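Local coordinates for protein dihydrodipicolinate synthase (Oceanobacillus iheyensis HTE831, PDB 3D0C) that probably catalyses the condensation of pyruvate with aspartate semialdehyde to 4-hydroxy-tetrahydrodipicolinate, a step of lysine biosynthesis, at residues 171-176 and 201-206; 261-266 and 283-288; 98-103 and 134-139; 12-17 and 46-51. The protein carries 1 engineered substitution. All blocks are in the same frame, centred on the assembly; numbering follows the deposited sequence.

Followed from the N terminus, the chain closes four loops in series, and none nests in or crosses another. Contact 4 comes first: 12-17 meets 46-51 where the first two strands of the barrel pair, closing the loop that holds helix 32-44. Contact 3 then joins helix 92-104 to the turn that follows helix 122-135. Contact 1 brings the start of helix 173-182 against the end of helix 196-206, around strand 190-193. Contact 2, last, sets helix 260-270 against the lead-in to the C-terminal helix 287-303. Contacts 2 and 3 lie on opposite sides of the chain's centre, their own centres about 34 Å apart; contact 4 is the innermost of the four.

Contact 1 of 4, residues 171-176 and 201-206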
loop_
_atom_site.group_PDB
_atom_site.type_symbol
_atom_site.label_atom_id
_atom_site.label_comp_id
_atom_site.label_asym_id
_atom_site.label_seq_id
_atom_site.Cartn_x
_atom_site.Cartn_y
_atom_site.Cartn_z
ATOM N N ASN A 171 6.692 -16.255 -2.229
ATOM C CA ASN A 171 7.761 -17.226 -2.440
ATOM C C ASN A 171 7.788 -18.384 -1.453
ATOM O O ASN A 171 8.792 -18.656 -0.796
ATOM C CB ASN A 171 9.118 -16.517 -2.502
ATOM C CG ASN A 171 9.235 -15.615 -3.722
ATOM O OD1 ASN A 171 8.718 -15.940 -4.798
ATOM N ND2 ASN A 171 9.917 -14.485 -3.566
ATOM N N ASP A 172 6.660 -19.082 -1.380
ATOM C CA ASP A 172 6.498 -20.236 -0.503
ATOM C C ASP A 172 6.191 -21.372 -1.471
ATOM O O ASP A 172 5.053 -21.532 -1.919
ATOM C CB ASP A 172 5.323 -19.995 0.449
ATOM C CG ASP A 172 5.088 -21.149 1.411
ATOM O OD1 ASP A 172 5.331 -22.312 1.027
ATOM O OD2 ASP A 172 4.633 -20.890 2.548
ATOM N N ILE A 173 7.217 -22.156 -1.794
ATOM C CA ILE A 173 7.069 -23.236 -2.752
ATOM C C ILE A 173 6.070 -24.300 -2.329
ATOM O O ILE A 173 5.490 -24.965 -3.190
ATOM C CB ILE A 173 8.448 -23.881 -3.092
ATOM C CG1 ILE A 173 8.367 -24.542 -4.460
ATOM C CG2 ILE A 173 8.860 -24.890 -2.035
ATOM C CD1 ILE A 173 8.264 -23.550 -5.590
ATOM N N GLN A 174 5.858 -24.470 -1.024
ATOM C CA GLN A 174 4.877 -25.456 -0.567
ATOM C C GLN A 174 3.481 -24.943 -0.949
ATOM O O GLN A 174 2.663 -25.682 -1.500
ATOM C CB GLN A 174 4.942 -25.634 0.953
ATOM C CG GLN A 174 6.264 -26.158 1.515
ATOM C CD GLN A 174 6.544 -27.609 1.151
ATOM O OE1 GLN A 174 5.625 -28.389 0.890
ATOM N NE2 GLN A 174 7.820 -27.982 1.151
ATOM N N ARG A 175 3.213 -23.676 -0.640
ATOM C CA ARG A 175 1.922 -23.066 -0.941
ATOM C C ARG A 175 1.625 -22.990 -2.430
ATOM O O ARG A 175 0.495 -23.240 -2.853
ATOM C CB ARG A 175 1.830 -21.651 -0.354
ATOM C CG ARG A 175 1.551 -21.619 1.133
ATOM C CD ARG A 175 1.375 -20.202 1.668
ATOM N NE ARG A 175 0.210 -19.515 1.113
ATOM C CZ ARG A 175 -0.292 -18.387 1.611
ATOM N NH1 ARG A 175 0.270 -17.826 2.674
ATOM N NH2 ARG A 175 -1.349 -17.816 1.051
ATOM N N VAL A 176 2.626 -22.633 -3.231
ATOM C CA VAL A 176 2.387 -22.521 -4.657
ATOM C C VAL A 176 2.022 -23.865 -5.246
ATOM O O VAL A 176 1.152 -23.953 -6.115
ATOM C CB VAL A 176 3.606 -21.935 -5.422
ATOM C CG1 VAL A 176 4.800 -22.866 -5.346
ATOM C CG2 VAL A 176 3.211 -21.691 -6.869
ATOM N N PRO A 201 12.248 -20.916 -12.130
ATOM C CA PRO A 201 12.588 -22.342 -12.200
ATOM C C PRO A 201 11.858 -23.184 -11.170
ATOM O O PRO A 201 11.348 -24.258 -11.479
ATOM C CB PRO A 201 14.098 -22.352 -11.972
ATOM C CG PRO A 201 14.527 -21.050 -12.540
ATOM C CD PRO A 201 13.471 -20.108 -11.996
ATOM N N PHE A 202 11.797 -22.690 -9.942
ATOM C CA PHE A 202 11.139 -23.441 -8.883
ATOM C C PHE A 202 9.630 -23.454 -9.053
ATOM O O PHE A 202 8.988 -24.483 -8.824
ATOM C CB PHE A 202 11.538 -22.868 -7.524
ATOM C CG PHE A 202 13.018 -22.835 -7.318
ATOM C CD1 PHE A 202 13.729 -24.011 -7.094
ATOM C CD2 PHE A 202 13.719 -21.645 -7.459
ATOM C CE1 PHE A 202 15.116 -24.003 -7.021
ATOM C CE2 PHE A 202 15.106 -21.625 -7.388
ATOM C CZ PHE A 202 15.807 -22.810 -7.170
ATOM N N PHE A 203 9.069 -22.321 -9.467
ATOM C CA PHE A 203 7.628 -22.228 -9.681
ATOM C C PHE A 203 7.206 -23.132 -10.828
ATOM O O PHE A 203 6.130 -23.738 -10.783
ATOM C CB PHE A 203 7.221 -20.794 -10.009
ATOM C CG PHE A 203 6.911 -19.956 -8.801
ATOM C CD1 PHE A 203 7.866 -19.759 -7.806
ATOM C CD2 PHE A 203 5.667 -19.354 -8.662
ATOM C CE1 PHE A 203 7.582 -18.974 -6.688
ATOM C CE2 PHE A 203 5.374 -18.569 -7.552
ATOM C CZ PHE A 203 6.334 -18.375 -6.562
ATOM N N TYR A 204 8.053 -23.203 -11.853
ATOM C CA TYR A 204 7.785 -24.024 -13.033
ATOM C C TYR A 204 7.747 -25.495 -12.680
ATOM O O TYR A 204 6.870 -26.231 -13.135
ATOM C CB TYR A 204 8.847 -23.794 -14.110
ATOM C CG TYR A 204 8.394 -22.870 -15.207
ATOM C CD1 TYR A 204 8.193 -21.512 -14.959
ATOM C CD2 TYR A 204 8.139 -23.353 -16.491
ATOM C CE1 TYR A 204 7.749 -20.653 -15.962
ATOM C CE2 TYR A 204 7.693 -22.504 -17.505
ATOM C CZ TYR A 204 7.500 -21.154 -17.232
ATOM O OH TYR A 204 7.062 -20.297 -18.213
ATOM N N HIS A 205 8.707 -25.927 -11.873
ATOM C CA HIS A 205 8.738 -27.317 -11.457
ATOM C C HIS A 205 7.450 -27.626 -10.699
ATOM O O HIS A 205 6.962 -28.757 -10.731
ATOM C CB HIS A 205 9.947 -27.589 -10.559
ATOM C CG HIS A 205 9.947 -28.958 -9.957
ATOM N ND1 HIS A 205 10.068 -30.106 -10.714
ATOM C CD2 HIS A 205 9.795 -29.370 -8.677
ATOM C CE1 HIS A 205 9.987 -31.160 -9.928
ATOM N NE2 HIS A 205 9.820 -30.743 -8.684
ATOM N N ALA A 206 6.898 -26.612 -10.032
ATOM C CA ALA A 206 5.670 -26.773 -9.258
ATOM C C ALA A 206 4.409 -26.771 -10.127
ATOM O O ALA A 206 3.363 -27.268 -9.713
ATOM C CB ALA A 206 5.579 -25.677 -8.179
#
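Phe203 reaches across from helix 196-206 and lays its ring between Val176 and Asn171. With CG roughly anti to the carbonyl carbon (chi1 -89°), the ring leans toward the start of helix 173-182. There Val176 CG2 sits 3.8 Å from Phe203 CD2 and nearly as close to CE2, the two side chains crossing obliquely. At the far end of the ring, Asn171 OD1 stands 3.8 Å from Phe203 CE1 and at a similar distance from CZ, its amide plane almost perpendicular to the ring (88°). This is van der Waals contact; the polar need of OD1 is met by Thr195 OG1. Ile173 packs on the partner backbone: its CD1 lies 3.4 Å from Phe202 O and 3.9 Å from Phe202 CB. Val176 CG1, the other branch, meets Ala206 CB at 4.1 Å, so one valine touches two successive turns of the partner helix. No hydrogen bond crosses the contact. An alanine in place of Phe203 would probably open a gap beside Val176 CG2 and Asn171 OD1. Asp172 starts helix 173-182 as its N-cap, OD1 accepting from Arg175 N at 3.0 Å. Both helices belong to the outer layer of the barrel: Val176 and Phe203 also rest on Tyr168 of strand 163-168, while the Phe202 ring meets Trp239 of helix 235-257.

Contact 2 of 4, residues 261-266 and 283-288; sequences VVIIKE and NPLSPN
Leu285 plugs into one side of helix 260-270, touching Val262, Ile263 and Glu266, and so fixes the lead-in to the C-terminal helix 287-303. This is part of the helical region that follows the last barrel strand in the DapA family fold. The packing is tight around the leucine. Its CD2 methyl is pressed to 3.4 Å from Val262 CG1, shorter than the usual carbon-carbon contact, and lies 3.6 Å from Ile263 CD1, whose side chain crosses that of Leu285 at about a right angle. Ile263 itself is backed by Phe248 and Leu251 of helix 235-257. On the other flank, Leu285 and Glu266 slide past each other in opposite directions, bringing Leu285 CD1 to 3.4 Å from Glu266 OE1. The side toward Pro284 and Asn283 is looser. Pro284 is largely open to solvent and meets Glu266 OE2 through its carbonyl C (3.7 Å), with CB a little farther at 3.9 Å, while Val262 CG2 touches the backbone Asn283 O at 3.6 Å. Asn283 points its CB away from the helix, and its side chain packs on Glu127 of the second subunit. Just beyond, Ser286 is the N-cap of helix 287-303. The Glu266 carboxylate joins the two regimes: OE1 forms a salt bridge with Arg290 NE, and the negative charge is likely to be steadied by both its partners. Its OE2 accepts the Leu285 N-H at 2.8 Å, an almost straight bond (166°) that arrives nearly along the C-O axis.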
loop_
_atom_site.group_PDB
_atom_site.type_symbol
_atom_site.label_atom_id
_atom_site.label_comp_id
_atom_site.label_asym_id
_atom_site.label_seq_id
_atom_site.Cartn_x
_atom_site.Cartn_y
_atom_site.Cartn_z
ATOM N N VAL A 261 13.029 -0.737 -9.242
ATOM C CA VAL A 261 12.950 -0.012 -10.507
ATOM C C VAL A 261 14.197 0.819 -10.844
ATOM O O VAL A 261 14.610 0.880 -12.008
ATOM C CB VAL A 261 11.715 0.923 -10.538
ATOM C CG1 VAL A 261 11.663 1.708 -11.867
ATOM C CG2 VAL A 261 10.458 0.111 -10.380
ATOM N N VAL A 262 14.785 1.468 -9.845
ATOM C CA VAL A 262 15.964 2.294 -10.093
ATOM C C VAL A 262 17.108 1.473 -10.683
ATOM O O VAL A 262 17.904 1.985 -11.473
ATOM C CB VAL A 262 16.427 3.026 -8.801
ATOM C CG1 VAL A 262 16.690 2.031 -7.700
ATOM C CG2 VAL A 262 17.671 3.868 -9.090
ATOM N N ILE A 263 17.186 0.195 -10.317
ATOM C CA ILE A 263 18.228 -0.670 -10.859
ATOM C C ILE A 263 18.020 -0.835 -12.368
ATOM O O ILE A 263 18.974 -0.786 -13.151
ATOM C CB ILE A 263 18.207 -2.068 -10.187
ATOM C CG1 ILE A 263 18.943 -2.010 -8.844
ATOM C CG2 ILE A 263 18.834 -3.109 -11.113
ATOM C CD1 ILE A 263 20.455 -1.826 -8.967
ATOM N N ILE A 264 16.768 -1.023 -12.769
ATOM C CA ILE A 264 16.437 -1.193 -14.177
ATOM C C ILE A 264 16.711 0.073 -14.993
ATOM O O ILE A 264 17.293 -0.005 -16.075
ATOM C CB ILE A 264 14.949 -1.599 -14.355
ATOM C CG1 ILE A 264 14.720 -3.011 -13.811
ATOM C CG2 ILE A 264 14.562 -1.540 -15.811
ATOM C CD1 ILE A 264 13.273 -3.459 -13.886
ATOM N N LYS A 265 16.297 1.230 -14.478
ATOM C CA LYS A 265 16.507 2.488 -15.195
ATOM C C LYS A 265 17.980 2.881 -15.296
ATOM O O LYS A 265 18.425 3.346 -16.342
ATOM C CB LYS A 265 15.689 3.620 -14.559
ATOM C CG LYS A 265 14.196 3.502 -14.851
ATOM C CD LYS A 265 13.394 4.717 -14.388
ATOM C CE LYS A 265 11.945 4.614 -14.864
ATOM N NZ LYS A 265 11.087 5.743 -14.423
ATOM N N GLU A 266 18.746 2.691 -14.227
ATOM C CA GLU A 266 20.153 3.040 -14.301
ATOM C C GLU A 266 20.860 2.077 -15.244
ATOM O O GLU A 266 21.781 2.466 -15.960
ATOM C CB GLU A 266 20.790 3.034 -12.910
ATOM C CG GLU A 266 20.389 4.246 -12.091
ATOM C CD GLU A 266 21.418 4.630 -11.047
ATOM O OE1 GLU A 266 22.624 4.393 -11.279
ATOM O OE2 GLU A 266 21.022 5.191 -10.004
ATOM N N ASN A 283 15.079 7.425 -4.985
ATOM C CA ASN A 283 16.078 8.321 -5.550
ATOM C C ASN A 283 17.090 7.484 -6.314
ATOM O O ASN A 283 16.915 6.272 -6.451
ATOM C CB ASN A 283 16.747 9.102 -4.422
ATOM C CG ASN A 283 16.319 10.559 -4.389
ATOM O OD1 ASN A 283 15.249 10.921 -4.888
ATOM N ND2 ASN A 283 17.154 11.403 -3.795
ATOM N N PRO A 284 18.156 8.110 -6.836
ATOM C CA PRO A 284 19.162 7.340 -7.578
ATOM C C PRO A 284 19.832 6.291 -6.686
ATOM O O PRO A 284 19.749 6.371 -5.465
ATOM C CB PRO A 284 20.143 8.416 -8.039
ATOM C CG PRO A 284 19.257 9.624 -8.207
ATOM C CD PRO A 284 18.403 9.559 -6.965
ATOM N N LEU A 285 20.499 5.314 -7.295
ATOM C CA LEU A 285 21.181 4.269 -6.533
ATOM C C LEU A 285 22.226 4.839 -5.578
ATOM O O LEU A 285 22.755 5.934 -5.796
ATOM C CB LEU A 285 21.883 3.290 -7.478
ATOM C CG LEU A 285 21.049 2.480 -8.466
ATOM C CD1 LEU A 285 21.975 1.664 -9.357
ATOM C CD2 LEU A 285 20.102 1.568 -7.713
ATOM N N SER A 286 22.518 4.103 -4.510
ATOM C CA SER A 286 23.548 4.534 -3.576
ATOM C C SER A 286 24.854 4.335 -4.346
ATOM O O SER A 286 24.913 3.519 -5.265
ATOM C CB SER A 286 23.538 3.667 -2.314
ATOM O OG SER A 286 23.752 2.297 -2.618
ATOM N N PRO A 287 25.912 5.082 -3.996
ATOM C CA PRO A 287 27.174 4.905 -4.727
ATOM C C PRO A 287 27.618 3.445 -4.857
ATOM O O PRO A 287 27.974 2.981 -5.945
ATOM C CB PRO A 287 28.161 5.741 -3.913
ATOM C CG PRO A 287 27.300 6.860 -3.400
ATOM C CD PRO A 287 26.034 6.135 -2.970
ATOM N N ASN A 288 27.599 2.728 -3.739
ATOM C CA ASN A 288 28.004 1.331 -3.721
ATOM C C ASN A 288 27.139 0.433 -4.597
ATOM O O ASN A 288 27.663 -0.444 -5.282
ATOM C CB ASN A 288 28.031 0.810 -2.280
ATOM C CG ASN A 288 29.207 1.369 -1.480
ATOM O OD1 ASN A 288 30.348 1.347 -1.945
ATOM N ND2 ASN A 288 28.933 1.861 -0.272
#

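Contact 3 of 4, residues 98-103 and 134-139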
loop_
_atom_site.group_PDB
_atom_site.type_symbol
_atom_site.label_atom_id
_atom_site.label_comp_id
_atom_site.label_asym_id
_atom_site.label_seq_id
_atom_site.Cartn_x
_atom_site.Cartn_y
_atom_site.Cartn_z
ATOM N N LEU A 98 -10.470 2.776 -13.313
ATOM C CA LEU A 98 -9.239 2.551 -14.063
ATOM C C LEU A 98 -9.437 1.419 -15.062
ATOM O O LEU A 98 -8.955 1.485 -16.192
ATOM C CB LEU A 98 -8.089 2.199 -13.118
ATOM C CG LEU A 98 -7.481 3.330 -12.286
ATOM C CD1 LEU A 98 -6.574 2.759 -11.219
ATOM C CD2 LEU A 98 -6.705 4.259 -13.197
ATOM N N GLY A 99 -10.156 0.382 -14.641
ATOM C CA GLY A 99 -10.388 -0.751 -15.516
ATOM C C GLY A 99 -11.203 -0.397 -16.744
ATOM O O GLY A 99 -10.802 -0.702 -17.869
ATOM N N LYS A 100 -12.345 0.248 -16.538
ATOM C CA LYS A 100 -13.198 0.624 -17.659
ATOM C C LYS A 100 -12.423 1.482 -18.641
ATOM O O LYS A 100 -12.555 1.320 -19.853
ATOM C CB LYS A 100 -14.431 1.384 -17.171
ATOM C CG LYS A 100 -15.513 0.504 -16.559
ATOM C CD LYS A 100 -16.661 1.366 -16.052
ATOM C CE LYS A 100 -17.818 0.540 -15.512
ATOM N NZ LYS A 100 -18.578 -0.148 -16.591
ATOM N N SER A 101 -11.603 2.387 -18.114
ATOM C CA SER A 101 -10.815 3.269 -18.965
ATOM C C SER A 101 -9.821 2.523 -19.856
ATOM O O SER A 101 -9.748 2.779 -21.063
ATOM C CB SER A 101 -10.066 4.299 -18.119
ATOM O OG SER A 101 -9.178 5.057 -18.924
ATOM N N ALA A 102 -9.057 1.604 -19.270
ATOM C CA ALA A 102 -8.073 0.846 -20.039
ATOM C C ALA A 102 -8.742 -0.042 -21.082
ATOM O O ALA A 102 -8.286 -0.117 -22.220
ATOM C CB ALA A 102 -7.201 0.000 -19.103
ATOM N N ILE A 103 -9.823 -0.712 -20.691
ATOM C CA ILE A 103 -10.553 -1.594 -21.595
ATOM C C ILE A 103 -11.159 -0.810 -22.756
ATOM O O ILE A 103 -11.090 -1.247 -23.905
ATOM C CB ILE A 103 -11.673 -2.351 -20.846
ATOM C CG1 ILE A 103 -11.048 -3.286 -19.811
ATOM C CG2 ILE A 103 -12.539 -3.152 -21.827
ATOM C CD1 ILE A 103 -12.065 -3.959 -18.903
ATOM N N GLU A 134 -16.365 -8.665 -11.889
ATOM C CA GLU A 134 -17.738 -8.669 -12.375
ATOM C C GLU A 134 -18.157 -7.356 -13.021
ATOM O O GLU A 134 -19.103 -7.339 -13.836
ATOM C CB GLU A 134 -18.691 -8.962 -11.204
ATOM C CG GLU A 134 -18.535 -10.366 -10.626
ATOM C CD GLU A 134 -19.569 -10.643 -9.532
ATOM O OE1 GLU A 134 -20.354 -9.709 -9.197
ATOM O OE2 GLU A 134 -19.599 -11.781 -9.006
ATOM N N ALA A 135 -17.483 -6.267 -12.644
ATOM C CA ALA A 135 -17.847 -4.962 -13.160
ATOM C C ALA A 135 -17.093 -4.532 -14.430
ATOM O O ALA A 135 -17.424 -3.480 -15.015
ATOM C CB ALA A 135 -17.673 -3.899 -12.070
ATOM N N LEU A 136 -16.137 -5.360 -14.860
ATOM C CA LEU A 136 -15.321 -5.102 -16.025
ATOM C C LEU A 136 -15.694 -6.035 -17.169
ATOM O O LEU A 136 -15.878 -7.228 -16.985
ATOM C CB LEU A 136 -13.836 -5.301 -15.696
ATOM C CG LEU A 136 -13.292 -4.354 -14.616
ATOM C CD1 LEU A 136 -11.798 -4.599 -14.324
ATOM C CD2 LEU A 136 -13.487 -2.899 -15.073
ATOM N N ASP A 137 -15.712 -5.459 -18.364
ATOM C CA ASP A 137 -16.023 -6.127 -19.608
ATOM C C ASP A 137 -14.764 -6.694 -20.290
ATOM O O ASP A 137 -14.496 -6.437 -21.470
ATOM C CB ASP A 137 -16.718 -5.128 -20.513
ATOM C CG ASP A 137 -18.065 -4.718 -19.978
ATOM O OD1 ASP A 137 -18.427 -3.541 -20.156
ATOM O OD2 ASP A 137 -18.757 -5.563 -19.387
ATOM N N ALA A 138 -13.977 -7.418 -19.500
ATOM C CA ALA A 138 -12.755 -8.068 -19.938
ATOM C C ALA A 138 -12.280 -8.914 -18.763
ATOM O O ALA A 138 -12.713 -8.716 -17.625
ATOM C CB ALA A 138 -11.698 -7.039 -20.331
ATOM N N PRO A 139 -11.406 -9.894 -19.027
ATOM C CA PRO A 139 -10.893 -10.759 -17.965
ATOM C C PRO A 139 -9.911 -10.053 -17.051
ATOM O O PRO A 139 -9.369 -8.992 -17.387
ATOM C CB PRO A 139 -10.226 -11.892 -18.737
ATOM C CG PRO A 139 -9.716 -11.196 -19.931
ATOM C CD PRO A 139 -10.905 -10.342 -20.334
HETATM O O HOH W 1 -19.446 -2.184 -14.403
HETATM O O HOH W 2 -17.579 -2.327 -17.473
#
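Peptide groups, not rings, are the flat elements here, and the Ala135 carbonyl is the one that faces Lys100. Two waters donate to its O, water 1 on the side of Ala135 CA and water 2 on the side of Leu136 N, and both accept from Lys100 NZ. There is no direct hydrogen bond, for Lys100 NZ stays 3.9 Å from Ala135 O; water 2, 2.6 Å from Lys100 NZ, also gives a weak bond to Asp137 OD1. The lysine chain runs extended and bends at its last torsion (chi4 -72°) to bring the amino group to the two waters. Next to these water-bridged groups the contact is apolar. Ile103 points its CD1 into the bend, 3.4 Å from Ala138 CB, a tight approach, and 3.9 Å from Leu136 CB. Leu136 CD2 lies on the helix backbone, 3.7 Å from Lys100 N, and Gly99 allows this, since a beta carbon there would clash with that methyl. An alanine at Ile103 would probably open a gap beside Ala138 CB and Leu136 CB, where the CD1 methyl now packs. Apolar packing of Ile103 thus probably carries the join, while Lys100, its charge opposite to nearby Asp137, is linked through water.

Contact 4 of 4, residues 12-17 and 46-51; sequences FSTISG and GIEVIV
The first beta-alpha-beta unit of the barrel, strand 15-17, helix 32-44 and strand 49-50, closes where Gly17 lies between Val49 and Val51 in a parallel pair. Gly17 N donates to Val49 O at 2.8 Å, and Val51 N returns a bond to Gly17 O at 2.7 Å, nearly in line with the carbonyl. Glycine suits the spot, for a beta carbon would come tight against Ile47 CG2. Val49 carries most of the side-chain packing. Its CG1, anti to the backbone N (chi1 179°), lies 3.5 Å from Ser16 OG and 4.2 Å from Phe12 CE1, while CG2 meets Thr14 CG2 at 3.8 Å. Val49 N, though buried, has no hydrogen-bond partner in the model. Where the strands have not yet paired, water 3 fills in: it donates to Ile15 O, accepts from Glu48 N at 2.7 Å and bonds Thr14 OG1. Water 4, bonded to Thr14 OG1, donates to Glu48 OE2 at 2.7 Å. Ile50 turns to the other face, against Val39 and Leu42 of helix 32-44. Ser16, with Val49, faces the barrel interior, its side chain about 4 Å from that of Lys167, the predicted Schiff-base lysine. Strands 15-17 and 49-50 are neighbours in the closed eight-stranded parallel sheet, as expected of a TIM barrel.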
loop_
_atom_site.group_PDB
_atom_site.type_symbol
_atom_site.label_atom_id
_atom_site.label_comp_id
_atom_site.label_asym_id
_atom_site.label_seq_id
_atom_site.Cartn_x
_atom_site.Cartn_y
_atom_site.Cartn_z
ATOM N N PHE A 12 -0.938 -16.542 -21.410
ATOM C CA PHE A 12 0.039 -16.272 -20.358
ATOM C C PHE A 12 1.144 -17.304 -20.161
ATOM O O PHE A 12 1.965 -17.181 -19.246
ATOM C CB PHE A 12 -0.718 -16.009 -19.062
ATOM C CG PHE A 12 -1.745 -14.926 -19.203
ATOM C CD1 PHE A 12 -1.357 -13.591 -19.275
ATOM C CD2 PHE A 12 -3.092 -15.243 -19.345
ATOM C CE1 PHE A 12 -2.290 -12.590 -19.492
ATOM C CE2 PHE A 12 -4.035 -14.249 -19.562
ATOM C CZ PHE A 12 -3.634 -12.918 -19.636
ATOM N N SER A 13 1.177 -18.310 -21.031
ATOM C CA SER A 13 2.216 -19.334 -20.961
ATOM C C SER A 13 3.430 -18.770 -21.681
ATOM O O SER A 13 3.850 -19.286 -22.719
ATOM C CB SER A 13 1.756 -20.623 -21.651
ATOM O OG SER A 13 0.702 -21.217 -20.917
ATOM N N THR A 14 3.987 -17.702 -21.124
ATOM C CA THR A 14 5.142 -17.041 -21.717
ATOM C C THR A 14 5.624 -16.002 -20.706
ATOM O O THR A 14 5.264 -16.060 -19.530
ATOM C CB THR A 14 4.737 -16.321 -23.027
ATOM O OG1 THR A 14 5.899 -15.799 -23.691
ATOM C CG2 THR A 14 3.785 -15.180 -22.715
ATOM N N ILE A 15 6.441 -15.057 -21.156
ATOM C CA ILE A 15 6.917 -14.013 -20.258
ATOM C C ILE A 15 5.954 -12.825 -20.282
ATOM O O ILE A 15 5.566 -12.351 -21.350
ATOM C CB ILE A 15 8.322 -13.506 -20.670
ATOM C CG1 ILE A 15 9.362 -14.617 -20.475
ATOM C CG2 ILE A 15 8.680 -12.249 -19.867
ATOM C CD1 ILE A 15 10.788 -14.204 -20.827
ATOM N N SER A 16 5.537 -12.376 -19.101
ATOM C CA SER A 16 4.668 -11.211 -18.994
ATOM C C SER A 16 5.621 -10.068 -18.681
ATOM O O SER A 16 6.119 -9.957 -17.555
ATOM C CB SER A 16 3.660 -11.367 -17.847
ATOM O OG SER A 16 2.542 -12.145 -18.244
ATOM N N GLY A 17 5.883 -9.231 -19.681
ATOM C CA GLY A 17 6.795 -8.120 -19.493
ATOM C C GLY A 17 6.128 -6.909 -18.878
ATOM O O GLY A 17 5.079 -6.462 -19.347
ATOM N N GLY A 46 10.446 -9.812 -28.795
ATOM C CA GLY A 46 9.583 -10.961 -28.574
ATOM C C GLY A 46 8.504 -10.957 -27.503
ATOM O O GLY A 46 7.739 -11.920 -27.420
ATOM N N ILE A 47 8.413 -9.917 -26.686
ATOM C CA ILE A 47 7.384 -9.919 -25.644
ATOM C C ILE A 47 5.983 -10.087 -26.232
ATOM O O ILE A 47 5.579 -9.323 -27.107
ATOM C CB ILE A 47 7.412 -8.629 -24.812
ATOM C CG1 ILE A 47 8.766 -8.481 -24.115
ATOM C CG2 ILE A 47 6.267 -8.649 -23.812
ATOM C CD1 ILE A 47 9.075 -9.568 -23.098
ATOM N N GLU A 48 5.251 -11.085 -25.736
ATOM C CA GLU A 48 3.891 -11.395 -26.194
ATOM C C GLU A 48 2.809 -10.841 -25.270
ATOM O O GLU A 48 1.641 -10.728 -25.658
ATOM C CB GLU A 48 3.708 -12.914 -26.301
ATOM C CG GLU A 48 4.615 -13.583 -27.326
ATOM C CD GLU A 48 4.558 -15.101 -27.273
ATOM O OE1 GLU A 48 3.530 -15.656 -26.820
ATOM O OE2 GLU A 48 5.542 -15.741 -27.700
ATOM N N VAL A 49 3.205 -10.533 -24.038
ATOM C CA VAL A 49 2.302 -9.994 -23.032
ATOM C C VAL A 49 2.998 -8.807 -22.371
ATOM O O VAL A 49 4.101 -8.927 -21.837
ATOM C CB VAL A 49 1.963 -11.066 -21.971
ATOM C CG1 VAL A 49 1.033 -10.490 -20.905
ATOM C CG2 VAL A 49 1.317 -12.258 -22.646
ATOM N N ILE A 50 2.366 -7.646 -22.435
ATOM C CA ILE A 50 2.955 -6.456 -21.847
ATOM C C ILE A 50 2.007 -5.958 -20.763
ATOM O O ILE A 50 0.788 -6.025 -20.911
ATOM C CB ILE A 50 3.204 -5.366 -22.925
ATOM C CG1 ILE A 50 3.947 -4.179 -22.306
ATOM C CG2 ILE A 50 1.885 -4.928 -23.547
ATOM C CD1 ILE A 50 4.433 -3.153 -23.314
ATOM N N VAL A 51 2.569 -5.465 -19.665
ATOM C CA VAL A 51 1.737 -5.024 -18.563
ATOM C C VAL A 51 1.919 -3.574 -18.145
ATOM O O VAL A 51 2.731 -3.279 -17.270
ATOM C CB VAL A 51 1.981 -5.906 -17.318
ATOM C CG1 VAL A 51 0.980 -5.549 -16.227
ATOM C CG2 VAL A 51 1.885 -7.388 -17.694
HETATM O O HOH W 3 6.370 -12.735 -23.934
HETATM O O HOH W 4 6.724 -17.148 -25.717
#